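PDB 4O7H: glutathione S-transferase from Rhodospirillum rubrum F11, which probably catalyses the conjugation of glutathione, through its thiol, to electrophilic substrates. Local coordinates for residues Glu39-Met44 with Gly48-Leu53; Ala13-Val18 with Ala66-Leu71; Leu4-Leu9 with Leu204-Ser209. One frame throughout, in Å; residues are numbered along the deposited sequence.

Starting at the N terminus, strand 3-6 and the loop after it (4-9) come first, but their partner lies almost at the other end of the chain: interaction 3 closes the longest loop, returning at 204-209. Inside it, helix 11-22 meets helix 64-74 in interaction 2, and within that loop interaction 1 closes a short one, from 39-44 to 48-53. The three are therefore nested, and none cross. Interaction 1 ties a small helix to the approach to strand 52-54, which pairs with strand 3-6 of interaction 3. Pro-51 packs on Ala-13, Val-16 and Ile-67, joining interaction 1 to interaction 2, while Arg-17 of helix 11-22 forms a salt bridge with Glu-206 of interaction 3.

Interaction 1. Residues Glu39-Met44 with Gly48-Leu53; sequences ESFLAM and GEVPVL
Phe-41 drives the end of its ring against the backbone of Gly-48 and Glu-49. The approach is edge-on: CZ lies 3.4 Å from Glu-49 O, near the ring plane, and CE2 lies 3.8 Å from Gly-48 C. The same CZ also touches Val-50 CG1 and Val-52 CG2, both at an oblique angle. Beside it, Met-44 and Val-52 meet tip to tip, with SD and CE of the methionine each 4.0 Å from Val-52 CG1. One residue on from Phe-41, Leu-42 CD2 rests 3.7 Å from Gly-48 CA, close enough that a beta carbon there would sit tight against that methyl. Phe-41 gets this reach from a trans first torsion (chi1 -177°). In the second shell, Asn-45 ND2 hydrogen-bonds Glu-49 O and so helps to position the carbonyl at the ring's edge, while Thr-60 of the neighbouring strand touches both Met-44 and Val-52. Replacing Phe-41 with an alanine would probably open a gap in front of Val-50 and Val-52 and leave the Glu-49 carbonyl without its aromatic neighbour. A cis-proline before this strand, here Pro-51, is a hallmark of the thioredoxin fold, and in related transferases the backbone just before it usually binds glutathione. No hydrogen bond crosses between the segments; the helix is held by apolar packing and by the ring's C-H edge against a carbonyl oxygen, a contact that is probably weakly polar.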
ATOM      1  N   GLU A  39     -10.792  13.508  18.145  1.00 25.18           N
ATOM      2  CA  GLU A  39     -11.323  12.219  18.539  1.00 24.62           C
ATOM      3  C   GLU A  39     -12.503  11.835  17.670  1.00 19.28           C
ATOM      4  O   GLU A  39     -12.727  10.665  17.476  1.00 17.67           O
ATOM      5  CB  GLU A  39     -11.738  12.189  20.031  1.00 29.44           C
ATOM      6  CG  GLU A  39     -10.583  12.369  21.008  1.00 35.97           C
ATOM      7  CD  GLU A  39      -9.864  11.080  21.412  1.00 40.90           C
ATOM      8  OE1 GLU A  39     -10.018  10.023  20.761  1.00 38.64           O
ATOM      9  OE2 GLU A  39      -9.126  11.126  22.431  1.00 48.15           O
ATOM     10  N   SER A  40     -13.278  12.789  17.179  1.00 18.24           N
ATOM     11  CA  SER A  40     -14.430  12.452  16.338  1.00 18.29           C
ATOM     12  C   SER A  40     -13.941  11.858  14.981  1.00 15.83           C
ATOM     13  O   SER A  40     -14.555  10.941  14.427  1.00 15.49           O
ATOM     14  CB  SER A  40     -15.339  13.643  16.115  1.00 21.59           C
ATOM     15  OG  SER A  40     -15.985  13.996  17.345  1.00 24.06           O
ATOM     16  N   PHE A  41     -12.857  12.403  14.469  1.00 15.74           N
ATOM     17  CA  PHE A  41     -12.299  11.892  13.198  1.00 14.39           C
ATOM     18  C   PHE A  41     -11.738  10.492  13.400  1.00 15.21           C
ATOM     19  O   PHE A  41     -11.994   9.607  12.594  1.00 13.65           O
ATOM     20  CB  PHE A  41     -11.248  12.839  12.615  1.00 13.90           C
ATOM     21  CG  PHE A  41     -10.711  12.392  11.291  1.00 12.87           C
ATOM     22  CD1 PHE A  41     -11.354  12.706  10.141  1.00 13.77           C
ATOM     23  CD2 PHE A  41      -9.551  11.644  11.212  1.00 13.28           C
ATOM     24  CE1 PHE A  41     -10.885  12.257   8.923  1.00 13.88           C
ATOM     25  CE2 PHE A  41      -9.060  11.223   9.981  1.00 13.24           C
ATOM     26  CZ  PHE A  41      -9.760  11.476   8.864  1.00 13.53           C
ATOM     27  N   LEU A  42     -11.020  10.290  14.505  1.00 16.45           N
ATOM     28  CA  LEU A  42     -10.487   8.991  14.858  1.00 17.42           C
ATOM     29  C   LEU A  42     -11.579   7.970  15.043  1.00 16.20           C
ATOM     30  O   LEU A  42     -11.419   6.801  14.707  1.00 16.30           O
ATOM     31  CB  LEU A  42      -9.683   9.073  16.175  1.00 20.11           C
ATOM     32  CG  LEU A  42      -8.246   9.505  16.052  1.00 23.11           C
ATOM     33  CD1 LEU A  42      -7.634   9.631  17.449  1.00 25.63           C
ATOM     34  CD2 LEU A  42      -7.447   8.514  15.212  1.00 21.68           C
ATOM     35  N   ALA A  43     -12.725   8.395  15.608  1.00 15.11           N
ATOM     36  CA  ALA A  43     -13.841   7.492  15.753  1.00 15.42           C
ATOM     37  C   ALA A  43     -14.322   6.995  14.409  1.00 16.33           C
ATOM     38  O   ALA A  43     -14.716   5.864  14.287  1.00 17.49           O
ATOM     39  CB  ALA A  43     -15.009   8.145  16.515  1.00 17.93           C
ATOM     40  N   MET A  44     -14.297   7.860  13.402  1.00 14.59           N
ATOM     41  CA  MET A  44     -14.717   7.482  12.058  1.00 14.89           C
ATOM     42  C   MET A  44     -13.663   6.618  11.323  1.00 14.53           C
ATOM     43  O   MET A  44     -14.016   5.634  10.648  1.00 14.65           O
ATOM     44  CB  MET A  44     -14.975   8.759  11.260  1.00 14.98           C
ATOM     45  CG  MET A  44     -15.300   8.522   9.815  1.00 14.34           C
ATOM     46  SD  MET A  44     -15.619  10.038   8.916  1.00 15.30           S
ATOM     47  CE  MET A  44     -14.066  10.822   9.010  1.00 14.78           C
ATOM     48  N   GLY A  48      -6.598   7.353  11.559  1.00 11.38           N
ATOM     49  CA  GLY A  48      -6.379   8.802  11.703  1.00 13.00           C
ATOM     50  C   GLY A  48      -5.755   9.433  10.477  1.00 14.12           C
ATOM     51  O   GLY A  48      -5.024  10.435  10.587  1.00 16.02           O
ATOM     52  N   GLU A  49      -6.051   8.846   9.316  1.00 12.64           N
ATOM     53  CA  GLU A  49      -5.558   9.364   8.048  1.00 13.51           C
ATOM     54  C   GLU A  49      -6.691   9.814   7.155  1.00 11.87           C
ATOM     55  O   GLU A  49      -7.800   9.285   7.252  1.00 12.06           O
ATOM     56  CB  GLU A  49      -4.816   8.271   7.299  1.00 15.22           C
ATOM     57  CG  GLU A  49      -3.698   7.591   8.081  1.00 18.82           C
ATOM     58  CD  GLU A  49      -2.368   8.273   8.008  1.00 23.59           C
ATOM     59  OE1 GLU A  49      -2.309   9.490   7.612  1.00 25.19           O
ATOM     60  OE2 GLU A  49      -1.356   7.561   8.330  1.00 25.39           O
ATOM     61  N   VAL A  50      -6.368  10.749   6.252  1.00 11.63           N
ATOM     62  CA  VAL A  50      -7.148  10.971   5.066  1.00 11.31           C
ATOM     63  C   VAL A  50      -6.564  10.147   3.881  1.00 10.53           C
ATOM     64  O   VAL A  50      -5.370   9.836   3.882  1.00 11.17           O
ATOM     65  CB  VAL A  50      -7.231  12.455   4.674  1.00 11.27           C
ATOM     66  CG1 VAL A  50      -8.022  13.212   5.738  1.00 12.82           C
ATOM     67  CG2 VAL A  50      -5.831  13.046   4.463  1.00 11.06           C
ATOM     68  N   PRO A  51      -7.379   9.827   2.872  1.00 10.25           N
ATOM     69  CA  PRO A  51      -8.792  10.166   2.633  1.00  9.70           C
ATOM     70  C   PRO A  51      -9.787   9.250   3.297  1.00  9.85           C
ATOM     71  O   PRO A  51      -9.515   8.062   3.587  1.00 10.08           O
ATOM     72  CB  PRO A  51      -8.946  10.033   1.126  1.00  9.96           C
ATOM     73  CG  PRO A  51      -7.946   8.960   0.766  1.00  9.78           C
ATOM     74  CD  PRO A  51      -6.794   9.126   1.707  1.00 10.28           C
ATOM     75  N   VAL A  52     -10.968   9.825   3.553  1.00  9.84           N
ATOM     76  CA  VAL A  52     -12.129   9.045   3.950  1.00 10.18           C
ATOM     77  C   VAL A  52     -13.316   9.533   3.098  1.00 10.00           C
ATOM     78  O   VAL A  52     -13.587  10.758   3.062  1.00 10.57           O
ATOM     79  CB  VAL A  52     -12.473   9.257   5.440  1.00 10.79           C
ATOM     80  CG1 VAL A  52     -13.695   8.452   5.820  1.00 10.96           C
ATOM     81  CG2 VAL A  52     -11.291   8.827   6.302  1.00 10.82           C
ATOM     82  N   LEU A  53     -14.005   8.613   2.453  1.00  9.89           N
ATOM     83  CA  LEU A  53     -15.204   8.905   1.675  1.00 11.03           C
ATOM     84  C   LEU A  53     -16.445   8.531   2.477  1.00 11.90           C
ATOM     85  O   LEU A  53     -16.517   7.401   3.014  1.00 10.90           O
ATOM     86  CB  LEU A  53     -15.184   8.136   0.367  1.00 11.27           C
ATOM     87  CG  LEU A  53     -16.356   8.295  -0.616  1.00 12.85           C
ATOM     88  CD1 LEU A  53     -16.339   9.671  -1.263  1.00 13.86           C
ATOM     89  CD2 LEU A  53     -16.318   7.188  -1.635  1.00 13.97           C
TER

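Interaction 2. Residues Ala13-Val18 with Ala66-Leu71; sequences ARKVRV and AICEYL
Val-16 has its CG1 trans to the backbone N (chi1 175°), and Ile-67 (chi1 -66°, set by CG1) likewise has CG2 anti to its backbone N, an arrangement that brings the two beta-branched side chains together at about a right angle. Ile-67 CG2 touches both valine methyls, lying 3.7 Å from Val-16 CG1 and 3.9 Å from Val-16 CG2. One position further on, Cys-68 has its SG alongside the aliphatic part of Lys-15, 4.0 Å from CD and at similar distances from CG and CE. That chain bends at chi3, and its amine leaves the contact altogether: the charge of this buried lysine is probably balanced by a salt bridge from NZ to Asp-99, with Thr-165 adding a hydrogen bond, both from the helical domain. Tyr-161 covers Cys-68 from the same domain, while Leu-4 of strand 3-6 packs on Val-16. All four touching residues are buried, and no hydrogen bond runs between the segments. The axes of segments 13-18 and 66-71 run almost parallel, 14° apart, with a closest approach of 10.4 Å. Two such helices packed side by side between the sheet and the all-helical domain are characteristic of the thioredoxin-like N-terminal domain of glutathione S-transferases.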
ATOM      1  N   ALA A  13      -5.183  11.325  -0.915  1.00  9.00           N
ATOM      2  CA  ALA A  13      -6.380  12.143  -0.972  1.00  8.78           C
ATOM      3  C   ALA A  13      -6.467  12.900  -2.275  1.00  8.46           C
ATOM      4  O   ALA A  13      -7.562  12.977  -2.871  1.00  9.23           O
ATOM      5  CB  ALA A  13      -6.461  13.079   0.234  1.00  9.96           C
ATOM      6  N   ARG A  14      -5.333  13.403  -2.763  1.00  8.92           N
ATOM      7  CA  ARG A  14      -5.327  14.014  -4.087  1.00  8.80           C
ATOM      8  C   ARG A  14      -5.820  13.034  -5.113  1.00  9.52           C
ATOM      9  O   ARG A  14      -6.647  13.375  -5.980  1.00  9.00           O
ATOM     10  CB  ARG A  14      -3.947  14.551  -4.444  1.00  9.13           C
ATOM     11  CG  ARG A  14      -3.504  15.801  -3.674  1.00  9.25           C
ATOM     12  CD  ARG A  14      -2.178  16.390  -4.211  1.00  9.88           C
ATOM     13  NE  ARG A  14      -1.964  17.668  -3.535  1.00 11.68           N
ATOM     14  CZ  ARG A  14      -1.523  18.782  -4.103  1.00 11.96           C
ATOM     15  NH1 ARG A  14      -1.092  18.798  -5.344  1.00 12.02           N
ATOM     16  NH2 ARG A  14      -1.520  19.902  -3.386  1.00 12.13           N
ATOM     17  N   LYS A  15      -5.298  11.818  -5.067  1.00  9.44           N
ATOM     18  CA  LYS A  15      -5.721  10.790  -6.013  1.00 10.33           C
ATOM     19  C   LYS A  15      -7.216  10.548  -6.013  1.00  9.31           C
ATOM     20  O   LYS A  15      -7.851  10.445  -7.058  1.00  8.53           O
ATOM     21  CB  LYS A  15      -4.960   9.473  -5.813  1.00 12.94           C
ATOM     22  CG  LYS A  15      -5.712   8.304  -6.453  1.00 15.64           C
ATOM     23  CD  LYS A  15      -4.861   7.124  -6.663  1.00 19.63           C
ATOM     24  CE  LYS A  15      -4.384   6.546  -5.397  1.00 19.15           C
ATOM     25  NZ  LYS A  15      -3.612   5.336  -5.772  1.00 21.54           N
ATOM     26  N   VAL A  16      -7.825  10.446  -4.832  1.00  8.34           N
ATOM     27  CA  VAL A  16      -9.251  10.224  -4.761  1.00  8.49           C
ATOM     28  C   VAL A  16     -10.049  11.418  -5.327  1.00  9.00           C
ATOM     29  O   VAL A  16     -11.017  11.233  -6.052  1.00  9.15           O
ATOM     30  CB  VAL A  16      -9.674   9.848  -3.331  1.00  8.40           C
ATOM     31  CG1 VAL A  16     -11.188   9.724  -3.230  1.00  8.47           C
ATOM     32  CG2 VAL A  16      -9.088   8.484  -2.906  1.00  9.03           C
ATOM     33  N   ARG A  17      -9.597  12.637  -5.066  1.00  8.65           N
ATOM     34  CA  ARG A  17     -10.233  13.785  -5.612  1.00  9.70           C
ATOM     35  C   ARG A  17     -10.222  13.734  -7.156  1.00  8.53           C
ATOM     36  O   ARG A  17     -11.231  14.020  -7.802  1.00  8.91           O
ATOM     37  CB  ARG A  17      -9.567  15.104  -5.187  1.00 10.88           C
ATOM     38  CG  ARG A  17      -9.685  15.406  -3.710  1.00 11.13           C
ATOM     39  CD  ARG A  17      -9.162  16.791  -3.436  1.00 13.79           C
ATOM     40  NE  ARG A  17     -10.158  17.795  -3.843  1.00 14.12           N
ATOM     41  CZ  ARG A  17      -9.954  19.108  -3.687  1.00 14.39           C
ATOM     42  NH1 ARG A  17      -8.803  19.547  -3.203  1.00 16.15           N
ATOM     43  NH2 ARG A  17     -10.927  19.974  -3.967  1.00 16.68           N
ATOM     44  N   VAL A  18      -9.071  13.437  -7.727  1.00  8.76           N
ATOM     45  CA  VAL A  18      -8.963  13.298  -9.190  1.00  8.70           C
ATOM     46  C   VAL A  18      -9.869  12.185  -9.697  1.00  9.45           C
ATOM     47  O   VAL A  18     -10.594  12.357 -10.721  1.00  9.19           O
ATOM     48  CB  VAL A  18      -7.507  13.146  -9.638  1.00  8.90           C
ATOM     49  CG1 VAL A  18      -7.441  12.864 -11.157  1.00  8.71           C
ATOM     50  CG2 VAL A  18      -6.665  14.353  -9.225  1.00  9.50           C
ATOM     51  N   ALA A  66      -8.707   1.214  -0.899  1.00 10.10           N
ATOM     52  CA  ALA A  66     -10.058   0.743  -0.686  1.00 10.05           C
ATOM     53  C   ALA A  66     -11.094   1.636  -1.357  1.00  9.73           C
ATOM     54  O   ALA A  66     -12.049   1.164  -1.973  1.00  9.52           O
ATOM     55  CB  ALA A  66     -10.373   0.679   0.792  1.00 10.15           C
ATOM     56  N   ILE A  67     -10.904   2.954  -1.250  1.00  9.05           N
ATOM     57  CA  ILE A  67     -11.819   3.902  -1.914  1.00  9.15           C
ATOM     58  C   ILE A  67     -11.772   3.744  -3.432  1.00  9.26           C
ATOM     59  O   ILE A  67     -12.807   3.673  -4.077  1.00 10.85           O
ATOM     60  CB  ILE A  67     -11.540   5.372  -1.513  1.00  9.42           C
ATOM     61  CG1 ILE A  67     -11.866   5.583  -0.023  1.00  9.67           C
ATOM     62  CG2 ILE A  67     -12.329   6.300  -2.396  1.00  9.18           C
ATOM     63  CD1 ILE A  67     -11.265   6.870   0.522  1.00 10.34           C
ATOM     64  N   CYS A  68     -10.580   3.660  -4.004  1.00 10.07           N
ATOM     65  CA  CYS A  68     -10.442   3.496  -5.456  1.00 10.39           C
ATOM     66  C   CYS A  68     -11.076   2.222  -5.966  1.00 11.64           C
ATOM     67  O   CYS A  68     -11.801   2.235  -6.991  1.00 10.56           O
ATOM     68  CB  CYS A  68      -8.989   3.616  -5.855  1.00 11.41           C
ATOM     69  SG  CYS A  68      -8.359   5.322  -5.728  1.00 12.68           S
ATOM     70  N   GLU A  69     -10.904   1.127  -5.240  1.00 10.23           N
ATOM     71  CA  GLU A  69     -11.499  -0.131  -5.685  1.00 10.87           C
ATOM     72  C   GLU A  69     -13.017  -0.071  -5.507  1.00 11.19           C
ATOM     73  O   GLU A  69     -13.757  -0.541  -6.377  1.00 13.11           O
ATOM     74  CB  GLU A  69     -10.927  -1.296  -4.913  1.00 11.45           C
ATOM     75  CG  GLU A  69      -9.446  -1.521  -5.132  1.00 11.42           C
ATOM     76  CD  GLU A  69      -9.134  -2.047  -6.517  1.00 13.07           C
ATOM     77  OE1 GLU A  69     -10.001  -2.662  -7.160  1.00 13.29           O
ATOM     78  OE2 GLU A  69      -7.995  -1.813  -6.929  1.00 18.82           O
ATOM     79  N   TYR A  70     -13.482   0.556  -4.426  1.00 10.83           N
ATOM     80  CA  TYR A  70     -14.906   0.757  -4.183  1.00 11.19           C
ATOM     81  C   TYR A  70     -15.482   1.596  -5.313  1.00 11.20           C
ATOM     82  O   TYR A  70     -16.567   1.269  -5.851  1.00 11.69           O
ATOM     83  CB  TYR A  70     -15.099   1.482  -2.857  1.00 11.96           C
ATOM     84  CG  TYR A  70     -16.497   2.006  -2.645  1.00 11.75           C
ATOM     85  CD1 TYR A  70     -17.500   1.190  -2.128  1.00 12.50           C
ATOM     86  CD2 TYR A  70     -16.804   3.324  -2.955  1.00 11.46           C
ATOM     87  CE1 TYR A  70     -18.810   1.691  -1.915  1.00 12.79           C
ATOM     88  CE2 TYR A  70     -18.113   3.809  -2.751  1.00 12.08           C
ATOM     89  CZ  TYR A  70     -19.085   2.999  -2.262  1.00 13.56           C
ATOM     90  OH  TYR A  70     -20.400   3.494  -2.076  1.00 14.90           O
ATOM     91  N   LEU A  71     -14.822   2.675  -5.696  1.00 11.00           N
ATOM     92  CA  LEU A  71     -15.367   3.528  -6.790  1.00 11.96           C
ATOM     93  C   LEU A  71     -15.524   2.741  -8.091  1.00 13.95           C
ATOM     94  O   LEU A  71     -16.516   2.932  -8.820  1.00 13.51           O
ATOM     95  CB  LEU A  71     -14.565   4.799  -7.015  1.00 11.97           C
ATOM     96  CG  LEU A  71     -14.524   5.802  -5.879  1.00 12.20           C
ATOM     97  CD1 LEU A  71     -13.557   6.913  -6.243  1.00 12.31           C
ATOM     98  CD2 LEU A  71     -15.940   6.319  -5.526  1.00 12.98           C
TER

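Interaction 3. Residues Leu4-Leu9 with Leu204-Ser209; sequences LYHHGL and LTETIS
Gly-8 and Ile-208 bring the two backbones nearest, their CA atoms 6.3 Å apart, with the chain directions of the touching parts diverging by 63°. Ile-208 does most of the work. Its CD1 reaches the peptide of Gly-8, 3.8 Å from the carbonyl O, and meets Leu-9 CD2 at 3.8 Å, while CG2 lies against CG and CD2 of the same leucine; the two side chains slant across one another. To put CD1 there, chi2 of Ile-208 stands at 126°, away from a staggered value. A beta carbon at Gly-8 would run into Ile-208 CG1, so the close pass depends on the absent side chain. Two residues before Ile-208, Glu-206 OE1 comes obliquely to the His-6 ring, 4.2 Å from CE1, but its strongest partner is Arg-17 NH1, with which it forms a salt bridge. Gly-8 O also accepts a hydrogen bond from Arg-14 NE, and Leu-115, Leu-116 and Val-119 of helix 85-119 extend the apolar patch. The segment 204-209, leaving helix 201-205 of the helical region, thus flanks the turn between the first strand and first helix of the thioredoxin-like domain, the turn where glutathione S-transferases commonly carry their catalytic residue.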
ATOM      1  N   LEU A   4     -15.786  13.975   0.913  1.00 13.16           N
ATOM      2  CA  LEU A   4     -14.423  13.451   1.029  1.00 12.61           C
ATOM      3  C   LEU A   4     -13.640  14.261   2.057  1.00 12.22           C
ATOM      4  O   LEU A   4     -13.437  15.493   1.922  1.00 12.13           O
ATOM      5  CB  LEU A   4     -13.714  13.511  -0.344  1.00 13.38           C
ATOM      6  CG  LEU A   4     -12.330  12.892  -0.294  1.00 13.70           C
ATOM      7  CD1 LEU A   4     -12.462  11.387  -0.220  1.00 13.42           C
ATOM      8  CD2 LEU A   4     -11.463  13.358  -1.443  1.00 14.27           C
ATOM      9  N   TYR A   5     -13.202  13.590   3.103  1.00 10.85           N
ATOM     10  CA  TYR A   5     -12.253  14.146   4.033  1.00 11.70           C
ATOM     11  C   TYR A   5     -10.872  14.068   3.427  1.00 11.59           C
ATOM     12  O   TYR A   5     -10.389  12.962   3.031  1.00 11.33           O
ATOM     13  CB  TYR A   5     -12.308  13.435   5.401  1.00 11.83           C
ATOM     14  CG  TYR A   5     -13.584  13.684   6.178  1.00 12.89           C
ATOM     15  CD1 TYR A   5     -14.711  12.897   5.972  1.00 13.36           C
ATOM     16  CD2 TYR A   5     -13.672  14.741   7.061  1.00 14.95           C
ATOM     17  CE1 TYR A   5     -15.888  13.129   6.645  1.00 14.71           C
ATOM     18  CE2 TYR A   5     -14.842  14.996   7.731  1.00 14.97           C
ATOM     19  CZ  TYR A   5     -15.941  14.208   7.514  1.00 14.80           C
ATOM     20  OH  TYR A   5     -17.142  14.442   8.210  1.00 16.89           O
ATOM     21  N   HIS A   6     -10.195  15.208   3.359  1.00 11.88           N
ATOM     22  CA  HIS A   6      -8.922  15.264   2.655  1.00 11.61           C
ATOM     23  C   HIS A   6      -7.995  16.317   3.284  1.00 12.49           C
ATOM     24  O   HIS A   6      -8.411  17.114   4.146  1.00 13.22           O
ATOM     25  CB  HIS A   6      -9.147  15.599   1.169  1.00 12.84           C
ATOM     26  CG  HIS A   6      -9.312  17.060   0.895  1.00 12.98           C
ATOM     27  ND1 HIS A   6      -8.308  17.817   0.335  1.00 14.47           N
ATOM     28  CD2 HIS A   6     -10.358  17.892   1.088  1.00 14.59           C
ATOM     29  CE1 HIS A   6      -8.712  19.071   0.240  1.00 15.42           C
ATOM     30  NE2 HIS A   6      -9.958  19.145   0.678  1.00 15.04           N
ATOM     31  N   HIS A   7      -6.777  16.363   2.808  1.00 12.03           N
ATOM     32  CA  HIS A   7      -5.949  17.538   2.960  1.00 13.85           C
ATOM     33  C   HIS A   7      -5.006  17.621   1.805  1.00 12.86           C
ATOM     34  O   HIS A   7      -4.696  16.614   1.161  1.00 12.92           O
ATOM     35  CB  HIS A   7      -5.276  17.666   4.318  1.00 16.84           C
ATOM     36  CG  HIS A   7      -4.288  16.627   4.656  1.00 19.92           C
ATOM     37  ND1 HIS A   7      -3.043  16.553   4.070  1.00 23.25           N
ATOM     38  CD2 HIS A   7      -4.299  15.670   5.619  1.00 20.63           C
ATOM     39  CE1 HIS A   7      -2.346  15.569   4.616  1.00 22.76           C
ATOM     40  NE2 HIS A   7      -3.082  15.022   5.568  1.00 22.98           N
ATOM     41  N   GLY A   8      -4.561  18.828   1.515  1.00 12.77           N
ATOM     42  CA  GLY A   8      -3.753  19.065   0.330  1.00 13.31           C
ATOM     43  C   GLY A   8      -2.407  18.394   0.330  1.00 12.93           C
ATOM     44  O   GLY A   8      -1.817  18.230  -0.747  1.00 13.46           O
ATOM     45  N   LEU A   9      -1.873  17.998   1.485  1.00 13.18           N
ATOM     46  CA  LEU A   9      -0.573  17.385   1.500  1.00 13.81           C
ATOM     47  C   LEU A   9      -0.597  15.870   1.319  1.00 12.12           C
ATOM     48  O   LEU A   9       0.415  15.235   1.362  1.00 13.90           O
ATOM     49  CB  LEU A   9       0.095  17.695   2.851  1.00 16.40           C
ATOM     50  CG  LEU A   9       0.379  19.187   3.031  1.00 19.65           C
ATOM     51  CD1 LEU A   9       1.175  19.338   4.315  1.00 22.74           C
ATOM     52  CD2 LEU A   9       1.193  19.714   1.867  1.00 23.80           C
ATOM     53  N   LEU A 204      -4.412  22.271  -8.712  1.00 12.20           N
ATOM     54  CA  LEU A 204      -3.597  23.388  -9.221  1.00 12.74           C
ATOM     55  C   LEU A 204      -3.945  24.691  -8.596  1.00 14.17           C
ATOM     56  O   LEU A 204      -3.047  25.534  -8.420  1.00 15.10           O
ATOM     57  CB  LEU A 204      -3.670  23.513 -10.746  1.00 12.09           C
ATOM     58  CG  LEU A 204      -3.237  22.258 -11.482  1.00 12.38           C
ATOM     59  CD1 LEU A 204      -3.252  22.582 -12.974  1.00 12.79           C
ATOM     60  CD2 LEU A 204      -1.865  21.781 -11.040  1.00 12.65           C
ATOM     61  N   THR A 205      -5.205  24.896  -8.264  1.00 15.53           N
ATOM     62  CA  THR A 205      -5.642  26.227  -7.777  1.00 17.66           C
ATOM     63  C   THR A 205      -5.622  26.404  -6.276  1.00 19.47           C
ATOM     64  O   THR A 205      -5.497  27.516  -5.764  1.00 20.35           O
ATOM     65  CB  THR A 205      -7.030  26.568  -8.324  1.00 17.76           C
ATOM     66  OG1 THR A 205      -7.993  25.628  -7.873  1.00 17.27           O
ATOM     67  CG2 THR A 205      -7.036  26.524  -9.843  1.00 21.64           C
ATOM     68  N   GLU A 206      -5.772  25.316  -5.538  1.00 18.54           N
ATOM     69  CA  GLU A 206      -5.792  25.409  -4.082  1.00 18.11           C
ATOM     70  C   GLU A 206      -4.357  25.521  -3.536  1.00 19.76           C
ATOM     71  O   GLU A 206      -3.379  25.120  -4.171  1.00 20.13           O
ATOM     72  CB  GLU A 206      -6.582  24.196  -3.500  1.00 18.53           C
ATOM     73  CG  GLU A 206      -8.035  24.181  -3.918  1.00 18.13           C
ATOM     74  CD  GLU A 206      -8.821  22.957  -3.402  1.00 18.06           C
ATOM     75  OE1 GLU A 206      -8.259  22.238  -2.540  1.00 19.96           O
ATOM     76  OE2 GLU A 206      -9.964  22.797  -3.863  1.00 19.65           O
ATOM     77  N   THR A 207      -4.224  26.115  -2.358  1.00 20.78           N
ATOM     78  CA  THR A 207      -2.934  26.272  -1.724  1.00 21.94           C
ATOM     79  C   THR A 207      -2.963  25.669  -0.326  1.00 22.29           C
ATOM     80  O   THR A 207      -4.011  25.437   0.248  1.00 24.35           O
ATOM     81  CB  THR A 207      -2.555  27.746  -1.592  1.00 23.42           C
ATOM     82  OG1 THR A 207      -3.601  28.427  -0.893  1.00 26.01           O
ATOM     83  CG2 THR A 207      -2.339  28.399  -2.972  1.00 23.20           C
ATOM     84  N   ILE A 208      -1.775  25.409   0.186  1.00 24.07           N
ATOM     85  CA  ILE A 208      -1.603  24.917   1.506  1.00 26.15           C
ATOM     86  C   ILE A 208      -0.766  25.989   2.228  1.00 25.24           C
ATOM     87  O   ILE A 208       0.433  26.123   1.999  1.00 23.79           O
ATOM     88  CB  ILE A 208      -0.889  23.561   1.472  1.00 29.15           C
ATOM     89  CG1 ILE A 208      -1.746  22.555   0.691  1.00 30.38           C
ATOM     90  CG2 ILE A 208      -0.640  23.073   2.881  1.00 29.51           C
ATOM     91  CD1 ILE A 208      -1.006  21.889  -0.425  1.00 31.02           C
ATOM     92  N   SER A 209      -1.427  26.738   3.104  1.00 28.59           N
ATOM     93  CA  SER A 209      -0.759  27.780   3.875  1.00 31.36           C
ATOM     94  C   SER A 209       0.311  27.169   4.780  1.00 30.32           C
ATOM     95  O   SER A 209       0.100  26.108   5.371  1.00 28.87           O
ATOM     96  CB  SER A 209      -1.802  28.525   4.700  1.00 34.61           C
ATOM     97  OG  SER A 209      -1.167  29.478   5.537  1.00 42.10           O
TER